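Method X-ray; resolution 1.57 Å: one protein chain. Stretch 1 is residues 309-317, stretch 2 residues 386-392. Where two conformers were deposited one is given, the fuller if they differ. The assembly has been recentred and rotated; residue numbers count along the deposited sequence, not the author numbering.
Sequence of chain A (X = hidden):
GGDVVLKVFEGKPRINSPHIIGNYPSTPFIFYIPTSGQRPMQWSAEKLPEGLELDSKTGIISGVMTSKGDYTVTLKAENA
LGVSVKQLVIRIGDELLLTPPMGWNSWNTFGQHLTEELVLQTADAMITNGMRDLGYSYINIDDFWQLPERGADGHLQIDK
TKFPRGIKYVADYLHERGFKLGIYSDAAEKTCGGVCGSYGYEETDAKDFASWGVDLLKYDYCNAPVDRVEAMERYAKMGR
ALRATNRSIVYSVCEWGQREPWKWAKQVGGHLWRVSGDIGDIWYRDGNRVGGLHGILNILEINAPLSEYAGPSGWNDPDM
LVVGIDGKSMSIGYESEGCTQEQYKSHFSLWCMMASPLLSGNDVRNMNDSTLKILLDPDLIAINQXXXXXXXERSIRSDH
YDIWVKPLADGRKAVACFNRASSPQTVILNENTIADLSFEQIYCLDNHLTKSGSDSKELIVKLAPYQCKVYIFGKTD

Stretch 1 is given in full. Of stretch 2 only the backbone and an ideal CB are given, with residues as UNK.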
# COMPACT_ATOMS: atom_id res chain seq x y z
N TYR A 309 2.61 -12.10 12.03
CA TYR A 309 1.89 -10.98 12.62
C TYR A 309 1.06 -10.20 11.62
O TYR A 309 0.31 -9.30 12.00
CB TYR A 309 2.89 -10.05 13.31
CG TYR A 309 3.74 -10.77 14.33
CD1 TYR A 309 3.21 -11.12 15.57
CD2 TYR A 309 5.06 -11.10 14.06
CE1 TYR A 309 3.98 -11.79 16.51
CE2 TYR A 309 5.84 -11.76 15.00
CZ TYR A 309 5.29 -12.11 16.22
OH TYR A 309 6.06 -12.76 17.16
N ALA A 310 1.20 -10.52 10.33
CA ALA A 310 0.53 -9.78 9.27
C ALA A 310 -0.66 -10.53 8.72
O ALA A 310 -0.73 -11.75 8.77
CB ALA A 310 1.51 -9.48 8.14
N GLY A 311 -1.60 -9.77 8.17
CA GLY A 311 -2.78 -10.32 7.55
C GLY A 311 -3.80 -9.23 7.29
O GLY A 311 -3.55 -8.06 7.56
N PRO A 312 -4.97 -9.62 6.77
CA PRO A 312 -6.01 -8.64 6.51
C PRO A 312 -6.24 -7.73 7.71
O PRO A 312 -6.35 -8.20 8.85
CB PRO A 312 -7.23 -9.51 6.22
CG PRO A 312 -6.66 -10.76 5.65
CD PRO A 312 -5.39 -10.99 6.42
N SER A 313 -6.26 -6.43 7.45
CA SER A 313 -6.52 -5.40 8.46
C SER A 313 -5.38 -5.18 9.46
O SER A 313 -5.57 -4.54 10.47
CB SER A 313 -7.84 -5.65 9.19
OG SER A 313 -8.90 -5.92 8.28
N GLY A 314 -4.18 -5.68 9.15
CA GLY A 314 -3.04 -5.53 10.03
C GLY A 314 -1.76 -5.90 9.32
O GLY A 314 -1.37 -7.06 9.34
N TRP A 315 -1.11 -4.91 8.71
CA TRP A 315 0.05 -5.14 7.85
C TRP A 315 1.36 -4.65 8.47
O TRP A 315 1.41 -3.59 9.10
CB TRP A 315 -0.17 -4.44 6.51
CG TRP A 315 -1.49 -4.76 5.91
CD1 TRP A 315 -2.60 -3.96 5.87
CD2 TRP A 315 -1.88 -6.00 5.31
NE1 TRP A 315 -3.64 -4.61 5.26
CE2 TRP A 315 -3.23 -5.87 4.91
CE3 TRP A 315 -1.22 -7.21 5.06
CZ2 TRP A 315 -3.93 -6.90 4.27
CZ3 TRP A 315 -1.92 -8.24 4.43
CH2 TRP A 315 -3.26 -8.08 4.05
N ASN A 316 2.43 -5.43 8.27
CA ASN A 316 3.77 -4.95 8.56
C ASN A 316 4.16 -3.93 7.50
O ASN A 316 4.06 -4.22 6.30
CB ASN A 316 4.79 -6.10 8.54
CG ASN A 316 4.63 -7.05 9.72
OD1 ASN A 316 4.58 -6.64 10.88
ND2 ASN A 316 4.61 -8.35 9.42
N ASP A 317 4.62 -2.77 7.93
CA ASP A 317 4.96 -1.67 7.03
C ASP A 317 6.48 -1.50 6.95
O ASP A 317 7.10 -1.01 7.90
CB ASP A 317 4.27 -0.40 7.52
CG ASP A 317 4.52 0.82 6.65
OD1 ASP A 317 5.19 0.72 5.60
OD2 ASP A 317 4.03 1.90 7.05
N UNK A 386 -3.70 -10.10 -2.89
CA UNK A 386 -4.39 -11.39 -2.73
C UNK A 386 -5.21 -11.40 -1.44
O UNK A 386 -4.70 -11.05 -0.38
CB UNK A 386 -3.38 -12.54 -2.72
N UNK A 387 -6.46 -11.85 -1.54
CA UNK A 387 -7.40 -11.75 -0.42
C UNK A 387 -7.00 -12.59 0.81
O UNK A 387 -7.43 -12.29 1.92
CB UNK A 387 -8.79 -12.18 -0.89
N UNK A 388 -6.19 -13.62 0.62
CA UNK A 388 -5.74 -14.40 1.77
C UNK A 388 -4.85 -13.55 2.69
O UNK A 388 -4.85 -13.73 3.90
CB UNK A 388 -4.98 -15.65 1.30
N UNK A 389 -4.10 -12.62 2.10
CA UNK A 389 -3.37 -11.63 2.87
C UNK A 389 -2.17 -12.16 3.62
O UNK A 389 -1.81 -11.63 4.67
CB UNK A 389 -4.32 -10.97 3.87
N UNK A 390 -1.54 -13.21 3.09
CA UNK A 390 -0.36 -13.79 3.73
C UNK A 390 0.89 -13.01 3.34
O UNK A 390 1.14 -12.76 2.16
CB UNK A 390 -0.21 -15.26 3.35
N UNK A 391 1.68 -12.62 4.33
CA UNK A 391 3.00 -12.08 4.09
C UNK A 391 3.92 -13.25 3.74
O UNK A 391 3.99 -14.22 4.48
CB UNK A 391 3.51 -11.30 5.30
N UNK A 392 4.60 -13.16 2.60
CA UNK A 392 5.51 -14.24 2.19
C UNK A 392 6.53 -14.55 3.28
O UNK A 392 7.05 -13.65 3.93
CB UNK A 392 6.23 -13.87 0.89

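Position 386 opens the second stretch well clear of the first, with nothing of stretch 1 within 5.5 Å of its ideal CB. The backbone from here to 389 folds into a type I beta turn, closed by a weak hydrogen bond from N of 389 to O of 386 (3.0 Å). The first residue of such a turn favours a short side chain that can accept a hydrogen bond from the free backbone amide two residues on, so Asp, Asn, Ser or Thr would all serve. The residue is Asp386, and its OD2 accepts a hydrogen bond from the N of 388 at 3.1 Å.

At positions 387 and 388 the CA-to-CB bonds point away from stretch 1, and the phi/psi pairs of -65/-22 and -66/-32 are those of the turn's two central residues. Stretch 1 offers neither side chain a partner, so many residue types would fit. The backbone makes the contact instead: the O of 387 lies 4.1 Å from Pro312 CG, and the O of 388 lies 3.8 Å from Pro312 CD. The residues are Val387 and Leu388, whose side chains come no nearer to stretch 1 than 7.0 Å, from Val387 CB to Pro312 CG, and 6.8 Å, from Leu388 CB to Pro312 CG.

Position 389 is the most constrained. Its phi/psi of 71/30 by itself favours glycine, although Asn or Asp can sometimes adopt such values. The surroundings narrow the choice further, because the ideal CB points toward stretch 1 and would lie 2.8 Å from Pro312 CD, a clash, and 3.1 Å from Trp315 CH2, which is tight. Glycine alone avoids both, and Gly389 is what is found. Without a side chain, the backbone can pack close to stretch 1, with the CA atoms of Gly311 and Gly389 4.9 Å apart. Gly389 O is 3.3 Å from Gly311 CA in a nearly linear CA-H...O contact (178° at the hydrogen), and 3.4 Å from Trp315 CZ3, at the edge of the indole and near its plane. These contacts matter because this carbonyl has no conventional hydrogen-bond partner in the model.

Position 390 turns its CB away from stretch 1 into space that stretch 1 leaves open, so a long polar or charged side chain would be one of several acceptable choices. The residue is Arg390, which makes no contact with stretch 1.

Position 391 points back toward stretch 1. Its ideal CB is 3.9 Å from Ala310 CB, and the same ideal CB is 5.2 Å from Asn316 ND2, a donor. A side chain with a few carbons and a terminal acceptor is wanted: Gln or Glu would reach, while a shorter Asn or Asp would have less span. The residue is Gln391, extended with chi1 and chi2 both t. Asn316 ND2 donates to Gln391 OE1 at 2.9 Å and 172°, and the same OE1 lies 3.4 Å from Ala310 CB. One water bridges Gln391 N to Ala310 O; another links Gln391 OE1 to Asn316 N.

Position 392 is out of reach, leaving its choice open; it is Ala392.

Stretch 2, residues 386-392: DVLGRQA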
# COMPACT_ATOMS: atom_id res chain seq x y z
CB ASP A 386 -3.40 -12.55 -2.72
CG ASP A 386 -4.10 -13.89 -2.71
OD1 ASP A 386 -4.57 -14.33 -3.78
OD2 ASP A 386 -4.21 -14.51 -1.63
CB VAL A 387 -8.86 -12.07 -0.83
CG1 VAL A 387 -9.30 -11.14 -1.95
CG2 VAL A 387 -9.02 -13.53 -1.23
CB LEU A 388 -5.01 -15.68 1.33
CG LEU A 388 -4.68 -16.68 2.45
CD1 LEU A 388 -5.94 -17.22 3.11
CD2 LEU A 388 -3.83 -17.80 1.89
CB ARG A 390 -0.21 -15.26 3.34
CG ARG A 390 -1.34 -16.17 3.80
CD ARG A 390 -1.09 -16.78 5.17
NE ARG A 390 -1.66 -18.12 5.27
CZ ARG A 390 -2.90 -18.39 5.66
NH1 ARG A 390 -3.72 -17.41 6.01
NH2 ARG A 390 -3.32 -19.64 5.71
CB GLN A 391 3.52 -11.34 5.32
CG GLN A 391 4.99 -10.94 5.25
CD GLN A 391 5.37 -9.91 6.30
OE1 GLN A 391 4.57 -9.04 6.65
NE2 GLN A 391 6.59 -10.02 6.81
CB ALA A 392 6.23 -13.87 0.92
O HOH W 1 1.02 -13.45 7.01
O HOH W 2 2.34 -7.28 5.92
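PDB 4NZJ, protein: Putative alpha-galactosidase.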